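Local structure of Lin0012 protein (Listeria innocua, 3K17) at residues 5-17 / 116-130. The protein probably phosphorylates phosphomevalonate with ATP, a step of the mevalonate route to isopentenyl diphosphate, as a GHMP-family kinase. Residues are numbered along the deposited sequence; the frame is centred on the assembly and turned at random.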
ATOM      1  N   ASN A   5     -36.489   8.107 -30.480  1.00 52.87           N
ATOM      2  CA  ASN A   5     -37.348   8.137 -29.260  1.00 52.51           C
ATOM      3  C   ASN A   5     -36.549   7.886 -27.985  1.00 50.28           C
ATOM      4  O   ASN A   5     -36.024   6.794 -27.768  1.00 50.17           O
ATOM      5  CB  ASN A   5     -38.469   7.100 -29.374  1.00 55.20           C
ATOM      6  CG  ASN A   5     -39.786   7.709 -29.826  1.00 57.99           C
ATOM      7  OD1 ASN A   5     -40.465   8.398 -29.057  1.00 59.33           O
ATOM      8  ND2 ASN A   5     -40.149   7.467 -31.081  1.00 58.05           N
ATOM      9  N   LYS A   6     -36.460   8.914 -27.149  1.00 47.34           N
ATOM     10  CA  LYS A   6     -35.738   8.811 -25.893  1.00 43.54           C
ATOM     11  C   LYS A   6     -36.723   8.699 -24.741  1.00 40.76           C
ATOM     12  O   LYS A   6     -37.870   9.125 -24.850  1.00 41.29           O
ATOM     13  CB  LYS A   6     -34.851  10.040 -25.686  1.00 43.78           C
ATOM     14  CG  LYS A   6     -33.771  10.219 -26.737  1.00 45.43           C
ATOM     15  CD  LYS A   6     -32.831  11.347 -26.352  1.00 47.78           C
ATOM     16  CE  LYS A   6     -31.798  11.625 -27.436  1.00 49.48           C
ATOM     17  NZ  LYS A   6     -32.424  12.160 -28.678  1.00 50.60           N
ATOM     18  N   LEU A   7     -36.271   8.115 -23.638  1.00 37.14           N
ATOM     19  CA  LEU A   7     -37.099   7.965 -22.452  1.00 33.09           C
ATOM     20  C   LEU A   7     -36.677   9.039 -21.453  1.00 32.58           C
ATOM     21  O   LEU A   7     -35.498   9.143 -21.106  1.00 31.28           O
ATOM     22  CB  LEU A   7     -36.893   6.573 -21.851  1.00 32.35           C
ATOM     23  CG  LEU A   7     -37.444   6.293 -20.452  1.00 33.18           C
ATOM     24  CD1 LEU A   7     -38.948   6.516 -20.422  1.00 32.52           C
ATOM     25  CD2 LEU A   7     -37.104   4.858 -20.065  1.00 34.55           C
ATOM     26  N   GLN A   8     -37.629   9.850 -21.004  1.00 30.09           N
ATOM     27  CA  GLN A   8     -37.317  10.906 -20.045  1.00 30.15           C
ATOM     28  C   GLN A   8     -37.960  10.628 -18.695  1.00 26.98           C
ATOM     29  O   GLN A   8     -39.174  10.433 -18.606  1.00 26.93           O
ATOM     30  CB  GLN A   8     -37.802  12.270 -20.545  1.00 32.84           C
ATOM     31  CG  GLN A   8     -37.368  13.428 -19.645  1.00 36.70           C
ATOM     32  CD  GLN A   8     -38.189  14.691 -19.844  1.00 39.13           C
ATOM     33  OE1 GLN A   8     -39.373  14.738 -19.506  1.00 43.00           O
ATOM     34  NE2 GLN A   8     -37.563  15.721 -20.395  1.00 39.43           N
ATOM     35  N   VAL A   9     -37.145  10.607 -17.648  1.00 23.46           N
ATOM     36  CA  VAL A   9     -37.639  10.365 -16.292  1.00 20.28           C
ATOM     37  C   VAL A   9     -37.345  11.579 -15.414  1.00 20.16           C
ATOM     38  O   VAL A   9     -36.202  12.027 -15.316  1.00 19.70           O
ATOM     39  CB  VAL A   9     -36.971   9.122 -15.660  1.00 21.58           C
ATOM     40  CG1 VAL A   9     -37.364   9.007 -14.187  1.00 20.92           C
ATOM     41  CG2 VAL A   9     -37.383   7.857 -16.425  1.00 21.25           C
ATOM     42  N   LYS A  10     -38.380  12.121 -14.788  1.00 19.39           N
ATOM     43  CA  LYS A  10     -38.211  13.266 -13.911  1.00 19.89           C
ATOM     44  C   LYS A  10     -38.603  12.861 -12.506  1.00 18.29           C
ATOM     45  O   LYS A  10     -39.752  12.492 -12.252  1.00 19.24           O
ATOM     46  CB  LYS A  10     -39.067  14.450 -14.365  1.00 22.57           C
ATOM     47  CG  LYS A  10     -38.776  14.904 -15.783  1.00 28.16           C
ATOM     48  CD  LYS A  10     -39.624  16.108 -16.174  1.00 32.25           C
ATOM     49  CE  LYS A  10     -38.862  17.405 -15.991  1.00 35.84           C
ATOM     50  NZ  LYS A  10     -37.670  17.467 -16.896  1.00 37.45           N
ATOM     51  N   ILE A  11     -37.628  12.930 -11.604  1.00 16.13           N
ATOM     52  CA  ILE A  11     -37.825  12.581 -10.208  1.00 14.51           C
ATOM     53  C   ILE A  11     -37.781  13.855  -9.383  1.00 16.76           C
ATOM     54  O   ILE A  11     -36.816  14.644  -9.452  1.00 14.58           O
ATOM     55  CB  ILE A  11     -36.724  11.618  -9.707  1.00 13.83           C
ATOM     56  CG1 ILE A  11     -36.674  10.374 -10.599  1.00 14.51           C
ATOM     57  CG2 ILE A  11     -36.993  11.224  -8.269  1.00 13.35           C
ATOM     58  CD1 ILE A  11     -38.028   9.643 -10.749  1.00 13.79           C
ATOM     59  N   PRO A  12     -38.831  14.083  -8.586  1.00 15.50           N
ATOM     60  CA  PRO A  12     -38.910  15.274  -7.745  1.00 15.83           C
ATOM     61  C   PRO A  12     -37.993  15.168  -6.532  1.00 16.85           C
ATOM     62  O   PRO A  12     -37.666  14.066  -6.090  1.00 17.21           O
ATOM     63  CB  PRO A  12     -40.381  15.303  -7.346  1.00 16.62           C
ATOM     64  CG  PRO A  12     -40.685  13.828  -7.182  1.00 14.48           C
ATOM     65  CD  PRO A  12     -40.014  13.217  -8.402  1.00 12.76           C
ATOM     66  N   GLY A  13     -37.577  16.322  -6.017  1.00 15.12           N
ATOM     67  CA  GLY A  13     -36.744  16.359  -4.830  1.00 14.58           C
ATOM     68  C   GLY A  13     -37.661  16.126  -3.640  1.00 15.50           C
ATOM     69  O   GLY A  13     -38.875  16.006  -3.814  1.00 12.87           O
ATOM     70  N   LYS A  14     -37.103  16.082  -2.434  1.00 14.28           N
ATOM     71  CA  LYS A  14     -37.908  15.821  -1.246  1.00 16.28           C
ATOM     72  C   LYS A  14     -37.608  16.765  -0.097  1.00 17.46           C
ATOM     73  O   LYS A  14     -36.538  17.363  -0.025  1.00 16.11           O
ATOM     74  CB  LYS A  14     -37.667  14.388  -0.762  1.00 15.33           C
ATOM     75  CG  LYS A  14     -36.244  14.168  -0.194  1.00 15.46           C
ATOM     76  CD  LYS A  14     -36.173  14.385   1.329  1.00 15.11           C
ATOM     77  CE  LYS A  14     -34.759  14.744   1.802  1.00 15.67           C
ATOM     78  NZ  LYS A  14     -34.429  16.177   1.482  1.00 19.05           N
ATOM     79  N   LEU A  15     -38.567  16.863   0.813  1.00 17.11           N
ATOM     80  CA  LEU A  15     -38.438  17.689   1.998  1.00 16.31           C
ATOM     81  C   LEU A  15     -39.138  17.008   3.158  1.00 18.36           C
ATOM     82  O   LEU A  15     -40.330  16.701   3.071  1.00 17.21           O
ATOM     83  CB  LEU A  15     -39.076  19.065   1.773  1.00 18.08           C
ATOM     84  CG  LEU A  15     -38.237  20.105   1.025  1.00 18.77           C
ATOM     85  CD1 LEU A  15     -39.060  21.357   0.778  1.00 19.44           C
ATOM     86  CD2 LEU A  15     -36.986  20.429   1.856  1.00 16.83           C
ATOM     87  N   TYR A  16     -38.400  16.746   4.230  1.00 16.54           N
ATOM     88  CA  TYR A  16     -39.002  16.162   5.416  1.00 17.32           C
ATOM     89  C   TYR A  16     -39.875  17.265   5.991  1.00 18.80           C
ATOM     90  O   TYR A  16     -39.501  18.442   5.958  1.00 17.26           O
ATOM     91  CB  TYR A  16     -37.931  15.780   6.435  1.00 15.77           C
ATOM     92  CG  TYR A  16     -37.407  14.375   6.260  1.00 17.25           C
ATOM     93  CD1 TYR A  16     -38.100  13.286   6.792  1.00 16.35           C
ATOM     94  CD2 TYR A  16     -36.247  14.127   5.528  1.00 14.40           C
ATOM     95  CE1 TYR A  16     -37.659  11.990   6.601  1.00 17.07           C
ATOM     96  CE2 TYR A  16     -35.793  12.824   5.327  1.00 17.25           C
ATOM     97  CZ  TYR A  16     -36.507  11.762   5.866  1.00 18.86           C
ATOM     98  OH  TYR A  16     -36.081  10.471   5.667  1.00 20.13           O
ATOM     99  N   VAL A  17     -41.039  16.892   6.509  1.00 19.11           N
ATOM    100  CA  VAL A  17     -41.951  17.873   7.086  1.00 18.31           C
ATOM    101  C   VAL A  17     -42.014  17.695   8.601  1.00 19.94           C
ATOM    102  O   VAL A  17     -42.134  18.668   9.333  1.00 20.24           O
ATOM    103  CB  VAL A  17     -43.368  17.736   6.495  1.00 18.83           C
ATOM    104  CG1 VAL A  17     -44.319  18.716   7.183  1.00 18.23           C
ATOM    105  CG2 VAL A  17     -43.334  18.005   4.996  1.00 17.60           C
ATOM    106  N   GLY A 116     -30.388  20.720  -0.666  1.00 16.85           N
ATOM    107  CA  GLY A 116     -30.668  19.766   0.393  1.00 17.41           C
ATOM    108  C   GLY A 116     -32.043  19.166   0.132  1.00 17.37           C
ATOM    109  O   GLY A 116     -32.842  18.976   1.047  1.00 18.63           O
ATOM    110  N   LEU A 117     -32.314  18.867  -1.134  1.00 15.80           N
ATOM    111  CA  LEU A 117     -33.597  18.301  -1.538  1.00 15.34           C
ATOM    112  C   LEU A 117     -33.539  16.803  -1.829  1.00 16.31           C
ATOM    113  O   LEU A 117     -34.398  16.270  -2.532  1.00 14.52           O
ATOM    114  CB  LEU A 117     -34.122  19.068  -2.754  1.00 14.99           C
ATOM    115  CG  LEU A 117     -34.342  20.547  -2.393  1.00 16.49           C
ATOM    116  CD1 LEU A 117     -34.701  21.382  -3.613  1.00 14.33           C
ATOM    117  CD2 LEU A 117     -35.443  20.614  -1.343  1.00 12.61           C
ATOM    118  N   GLY A 118     -32.525  16.126  -1.289  1.00 15.96           N
ATOM    119  CA  GLY A 118     -32.402  14.687  -1.492  1.00 15.09           C
ATOM    120  C   GLY A 118     -31.724  14.292  -2.790  1.00 15.96           C
ATOM    121  O   GLY A 118     -32.135  13.343  -3.452  1.00 14.49           O
ATOM    122  N   SER A 119     -30.663  15.007  -3.150  1.00 15.15           N
ATOM    123  CA  SER A 119     -29.960  14.713  -4.391  1.00 15.13           C
ATOM    124  C   SER A 119     -29.613  13.246  -4.597  1.00 12.21           C
ATOM    125  O   SER A 119     -29.864  12.708  -5.664  1.00 15.55           O
ATOM    126  CB  SER A 119     -28.691  15.568  -4.493  1.00 13.89           C
ATOM    127  OG  SER A 119     -29.027  16.938  -4.621  1.00 14.09           O
ATOM    128  N   SER A 120     -29.048  12.591  -3.586  1.00 13.74           N
ATOM    129  CA  SER A 120     -28.660  11.190  -3.735  1.00 13.69           C
ATOM    130  C   SER A 120     -29.858  10.253  -3.910  1.00 12.92           C
ATOM    131  O   SER A 120     -29.827   9.336  -4.730  1.00 13.50           O
ATOM    132  CB  SER A 120     -27.790  10.734  -2.544  1.00 15.18           C
ATOM    133  OG  SER A 120     -28.493  10.790  -1.303  1.00 15.23           O
ATOM    134  N   ALA A 121     -30.917  10.483  -3.147  1.00 13.78           N
ATOM    135  CA  ALA A 121     -32.108   9.645  -3.259  1.00 13.20           C
ATOM    136  C   ALA A 121     -32.757   9.835  -4.633  1.00 11.95           C
ATOM    137  O   ALA A 121     -33.103   8.864  -5.308  1.00 13.42           O
ATOM    138  CB  ALA A 121     -33.096  10.005  -2.166  1.00 12.08           C
ATOM    139  N   ALA A 122     -32.909  11.089  -5.051  1.00 12.45           N
ATOM    140  CA  ALA A 122     -33.544  11.377  -6.333  1.00 12.24           C
ATOM    141  C   ALA A 122     -32.803  10.745  -7.504  1.00 12.53           C
ATOM    142  O   ALA A 122     -33.421  10.228  -8.444  1.00 12.59           O
ATOM    143  CB  ALA A 122     -33.664  12.879  -6.532  1.00 11.47           C
ATOM    144  N   ALA A 123     -31.478  10.780  -7.452  1.00 13.53           N
ATOM    145  CA  ALA A 123     -30.679  10.195  -8.520  1.00 12.42           C
ATOM    146  C   ALA A 123     -30.876   8.682  -8.527  1.00 11.92           C
ATOM    147  O   ALA A 123     -31.047   8.060  -9.582  1.00 11.76           O
ATOM    148  CB  ALA A 123     -29.194  10.541  -8.317  1.00 14.83           C
ATOM    149  N   THR A 124     -30.834   8.087  -7.342  1.00 13.15           N
ATOM    150  CA  THR A 124     -31.022   6.649  -7.217  1.00 12.32           C
ATOM    151  C   THR A 124     -32.386   6.242  -7.812  1.00 14.17           C
ATOM    152  O   THR A 124     -32.484   5.309  -8.613  1.00 13.27           O
ATOM    153  CB  THR A 124     -30.969   6.227  -5.739  1.00 13.02           C
ATOM    154  OG1 THR A 124     -29.688   6.563  -5.196  1.00 14.12           O
ATOM    155  CG2 THR A 124     -31.185   4.726  -5.600  1.00 10.08           C
ATOM    156  N   VAL A 125     -33.430   6.954  -7.414  1.00 13.84           N
ATOM    157  CA  VAL A 125     -34.786   6.670  -7.893  1.00 13.51           C
ATOM    158  C   VAL A 125     -34.907   6.871  -9.406  1.00 15.45           C
ATOM    159  O   VAL A 125     -35.628   6.129 -10.072  1.00 16.83           O
ATOM    160  CB  VAL A 125     -35.828   7.554  -7.145  1.00 13.48           C
ATOM    161  CG1 VAL A 125     -37.206   7.465  -7.809  1.00 13.74           C
ATOM    162  CG2 VAL A 125     -35.932   7.089  -5.690  1.00 11.49           C
ATOM    163  N   ALA A 126     -34.195   7.856  -9.952  1.00 13.63           N
ATOM    164  CA  ALA A 126     -34.238   8.113 -11.386  1.00 15.45           C
ATOM    165  C   ALA A 126     -33.644   6.927 -12.152  1.00 18.22           C
ATOM    166  O   ALA A 126     -34.193   6.493 -13.174  1.00 18.49           O
ATOM    167  CB  ALA A 126     -33.475   9.406 -11.723  1.00 11.70           C
ATOM    168  N   VAL A 127     -32.525   6.400 -11.659  1.00 15.12           N
ATOM    169  CA  VAL A 127     -31.893   5.262 -12.306  1.00 13.57           C
ATOM    170  C   VAL A 127     -32.812   4.032 -12.260  1.00 15.50           C
ATOM    171  O   VAL A 127     -33.030   3.370 -13.282  1.00 14.04           O
ATOM    172  CB  VAL A 127     -30.536   4.920 -11.628  1.00 13.94           C
ATOM    173  CG1 VAL A 127     -30.018   3.559 -12.116  1.00  9.28           C
ATOM    174  CG2 VAL A 127     -29.512   6.026 -11.943  1.00 11.38           C
ATOM    175  N   ILE A 128     -33.357   3.733 -11.084  1.00 12.91           N
ATOM    176  CA  ILE A 128     -34.226   2.565 -10.954  1.00 15.41           C
ATOM    177  C   ILE A 128     -35.440   2.701 -11.872  1.00 17.12           C
ATOM    178  O   ILE A 128     -35.778   1.769 -12.605  1.00 17.80           O
ATOM    179  CB  ILE A 128     -34.692   2.364  -9.489  1.00 17.27           C
ATOM    180  CG1 ILE A 128     -33.477   2.080  -8.585  1.00 15.00           C
ATOM    181  CG2 ILE A 128     -35.728   1.220  -9.410  1.00 15.98           C
ATOM    182  CD1 ILE A 128     -32.650   0.870  -8.989  1.00 13.41           C
ATOM    183  N   ASN A 129     -36.093   3.859 -11.841  1.00 18.37           N
ATOM    184  CA  ASN A 129     -37.256   4.068 -12.694  1.00 19.40           C
ATOM    185  C   ASN A 129     -36.923   3.987 -14.167  1.00 19.89           C
ATOM    186  O   ASN A 129     -37.672   3.386 -14.939  1.00 19.03           O
ATOM    187  CB  ASN A 129     -37.923   5.406 -12.406  1.00 19.73           C
ATOM    188  CG  ASN A 129     -39.016   5.285 -11.373  1.00 22.40           C
ATOM    189  OD1 ASN A 129     -39.616   4.228 -11.225  1.00 29.31           O
ATOM    190  ND2 ASN A 129     -39.294   6.368 -10.666  1.00 26.16           N
ATOM    191  N   ALA A 130     -35.805   4.588 -14.561  1.00 16.96           N
ATOM    192  CA  ALA A 130     -35.399   4.560 -15.961  1.00 17.62           C
ATOM    193  C   ALA A 130     -35.116   3.146 -16.471  1.00 18.02           C
ATOM    194  O   ALA A 130     -35.529   2.792 -17.568  1.00 21.06           O
ATOM    195  CB  ALA A 130     -34.170   5.442 -16.173  1.00 17.02           C
TER
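Leu117 O receives the backbone N-H of Lys14, with N to O at 2.7 Å and the donor standing above the carbonyl plane. The angle at the hydrogen is 166°, so the bond is nearly straight. It ties the glycine-rich loop to the strand just before Gly118, the N-cap of helix 119-135; a CA-H...O contact, Leu117 CA to Lys14 O at 3.4 Å, adds to it weakly. The Lys14 side chain folds around this loop. With CG set between backbone N and carbonyl carbon (chi1 69°) and further bends at chi2 and chi4, its CG and CE pass over Gly118 CA, and NZ ends 3.2 Å from Gly116 O. Apart from the lysine, Leu15 CD2 and Leu117 CD2 touch at 3.6 Å.

Further along, the axes of strand 7-17 and helix segment 119-130 approach to 7.9 Å, their directions 147° apart, roughly antiparallel. Ile11 contributes the largest share of the packing: CG1 presses on Ala126 CA at 3.4 Å, CG2 lies by Ala122 O and Val125 CG1, and CD1 packs against Asn129 ND2, while Asn129 OD1 is hydrogen-bonded to Lys144 NZ. Val9 places CG2 at Ala130 and CG1 at Asn129 CB. The small side chains of Ala122, Ala126 and Ala130 are consistent with this close approach, and Ala122 and Ala130 also touch Ile39 and Leu41 of strand 37-45. In GHMP kinases a glycine-rich GLGSSAA loop like this one binds ATP phosphates; here a backbone bond and an apolar helix-on-sheet interface together probably hold that loop and the N-terminal end of its helix in place against the sheet.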